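Long-range contact in sensor histidine kinase CitA (Klebsiella pneumoniae, PDB 1P0Z), which senses citrate through this periplasmic domain and probably phosphorylates its partner CitB to switch on the citrate-fermentation genes: residues Glu24-Val29 with Ser106-Ala111. Numbering follows the deposited sequence.
With NA (sodium ion), chain L.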
loop_
_atom_site.group_PDB
_atom_site.type_symbol
_atom_site.label_atom_id
_atom_site.label_comp_id
_atom_site.label_asym_id
_atom_site.label_seq_id
_atom_site.Cartn_x
_atom_site.Cartn_y
_atom_site.Cartn_z
ATOM N N GLU A 24 13.721 -6.370 -4.048
ATOM C CA GLU A 24 13.066 -7.019 -5.187
ATOM C C GLU A 24 11.854 -6.246 -5.694
ATOM O O GLU A 24 11.575 -6.229 -6.918
ATOM C CB GLU A 24 12.651 -8.440 -4.825
ATOM C CG GLU A 24 13.853 -9.373 -4.656
ATOM C CD GLU A 24 13.452 -10.828 -4.556
ATOM O OE1 GLU A 24 13.033 -11.280 -3.473
ATOM O OE2 GLU A 24 13.552 -11.526 -5.578
ATOM N N LEU A 25 11.126 -5.610 -4.775
ATOM C CA LEU A 25 9.959 -4.836 -5.203
ATOM C C LEU A 25 10.427 -3.559 -5.880
ATOM O O LEU A 25 9.852 -3.144 -6.881
ATOM C CB LEU A 25 9.047 -4.479 -4.012
ATOM C CG LEU A 25 7.809 -3.674 -4.442
ATOM C CD1 LEU A 25 6.935 -4.481 -5.388
ATOM C CD2 LEU A 25 6.999 -3.295 -3.176
ATOM N N VAL A 26 11.467 -2.925 -5.337
ATOM C CA VAL A 26 11.989 -1.711 -5.941
ATOM C C VAL A 26 12.366 -2.033 -7.396
ATOM O O VAL A 26 12.010 -1.300 -8.308
ATOM C CB VAL A 26 13.245 -1.207 -5.191
ATOM C CG1 VAL A 26 13.938 -0.098 -6.006
ATOM C CG2 VAL A 26 12.867 -0.699 -3.815
ATOM N N GLU A 27 13.073 -3.145 -7.592
ATOM C CA GLU A 27 13.463 -3.545 -8.950
ATOM C C GLU A 27 12.287 -3.860 -9.866
ATOM O O GLU A 27 12.254 -3.395 -11.019
ATOM C CB GLU A 27 14.399 -4.759 -8.919
ATOM C CG GLU A 27 14.860 -5.178 -10.330
ATOM C CD GLU A 27 15.857 -6.316 -10.320
ATOM O OE1 GLU A 27 16.954 -6.134 -9.755
ATOM O OE2 GLU A 27 15.549 -7.390 -10.880
ATOM N N ALA A 28 11.311 -4.615 -9.358
ATOM C CA ALA A 28 10.159 -4.987 -10.160
ATOM C C ALA A 28 9.364 -3.740 -10.563
ATOM O O ALA A 28 8.822 -3.671 -11.671
ATOM C CB ALA A 28 9.274 -5.978 -9.391
ATOM N N VAL A 29 9.307 -2.742 -9.680
ATOM C CA VAL A 29 8.581 -1.519 -10.007
ATOM C C VAL A 29 9.328 -0.690 -11.073
ATOM O O VAL A 29 8.709 -0.131 -11.972
ATOM C CB VAL A 29 8.340 -0.664 -8.722
ATOM C CG1 VAL A 29 7.813 0.738 -9.070
ATOM C CG2 VAL A 29 7.320 -1.386 -7.829
ATOM N N SER A 106 3.427 3.989 2.395
ATOM C CA SER A 106 4.862 4.339 2.457
ATOM C C SER A 106 5.349 4.362 1.010
ATOM O O SER A 106 4.950 3.518 0.192
ATOM C CB SER A 106 5.625 3.252 3.250
ATOM O OG SER A 106 6.990 3.652 3.427
ATOM N N PRO A 107 6.268 5.294 0.680
ATOM C CA PRO A 107 6.755 5.350 -0.706
ATOM C C PRO A 107 7.755 4.231 -0.966
ATOM O O PRO A 107 8.388 3.707 -0.028
ATOM C CB PRO A 107 7.488 6.705 -0.769
ATOM C CG PRO A 107 8.000 6.912 0.654
ATOM C CD PRO A 107 6.829 6.365 1.518
ATOM N N ILE A 108 7.844 3.805 -2.213
ATOM C CA ILE A 108 8.870 2.840 -2.635
ATOM C C ILE A 108 9.891 3.804 -3.274
ATOM O O ILE A 108 9.520 4.613 -4.127
ATOM C CB ILE A 108 8.364 1.894 -3.734
ATOM C CG1 ILE A 108 7.079 1.187 -3.294
ATOM C CG2 ILE A 108 9.466 0.889 -4.069
ATOM C CD1 ILE A 108 6.447 0.323 -4.408
ATOM N N GLN A 109 11.155 3.715 -2.857
ATOM C CA GLN A 109 12.217 4.629 -3.324
ATOM C C GLN A 109 13.402 3.926 -3.948
ATOM O O GLN A 109 13.738 2.823 -3.538
ATOM C CB GLN A 109 12.710 5.451 -2.139
ATOM C CG GLN A 109 11.690 6.482 -1.673
ATOM C CD GLN A 109 12.002 7.011 -0.300
ATOM O OE1 GLN A 109 11.821 6.311 0.703
ATOM N NE2 GLN A 109 12.492 8.257 -0.232
ATOM N N ASP A 110 14.029 4.558 -4.946
ATOM C CA ASP A 110 15.247 3.941 -5.485
ATOM C C ASP A 110 16.414 4.254 -4.529
ATOM O O ASP A 110 16.233 4.912 -3.497
ATOM C CB ASP A 110 15.554 4.396 -6.936
ATOM C CG ASP A 110 15.852 5.876 -7.075
ATOM O OD1 ASP A 110 16.255 6.556 -6.112
ATOM O OD2 ASP A 110 15.704 6.372 -8.225
ATOM N N ALA A 111 17.624 3.811 -4.871
ATOM C CA ALA A 111 18.755 4.032 -3.971
ATOM C C ALA A 111 19.093 5.504 -3.692
ATOM O O ALA A 111 19.640 5.812 -2.646
ATOM C CB ALA A 111 19.993 3.278 -4.500
HETATM NA NA NA L . 9.032 3.220 2.212
HETATM O O HOH W 1 11.294 3.416 1.209
HETATM O O HOH W 2 9.793 5.294 3.406
HETATM O O HOH W 3 10.110 1.971 3.918
#
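A short helix, 23-30, lies against the end of strand 101-109 in the periplasmic PAS domain, and the contact centres on I108, which meets L25, V26 and V29 and buries the most surface here, 82 Å². The axes of the two short segments approach to 8.6 Å at 72°, so the helix runs across the strand; the patch is small, 212 Å² over both segments. In the conformer described here, I108 uses both branches. Its CG1 stands anti to the carbonyl carbon (chi1 -55°) and the chain then extends (chi2 175°), bringing CD1 against two methyls one helical turn apart, both on the helix side: L25 CD2 at 3.9 Å and V29 CG2, also 3.9 Å from I108 CD1. The shorter branch, I108 CG2, meets V26 CG2 at 3.8 Å, the two side chains running past each other in opposite directions. V26 CG2 also rests 3.6 Å from the backbone oxygen Q109 O, a van der Waals touch. I108 is backbone hydrogen-bonded to strand 115-124, whose V119 and I116 extend the apolar surface under the helix. Just upstream, S106 OG and P107 O each bind the sodium ion at 2.4 Å; S20 OG of helix 6-20 and three waters complete six ligands. One of these waters donates to Q109 OE1, while Q109 NE2 hydrogen-bonds to G113 O. I108 is a local instance of the layering of this extracellular PAS (Cache) fold, helices packed on a five-stranded antiparallel sheet of order 2-1-5-4-3.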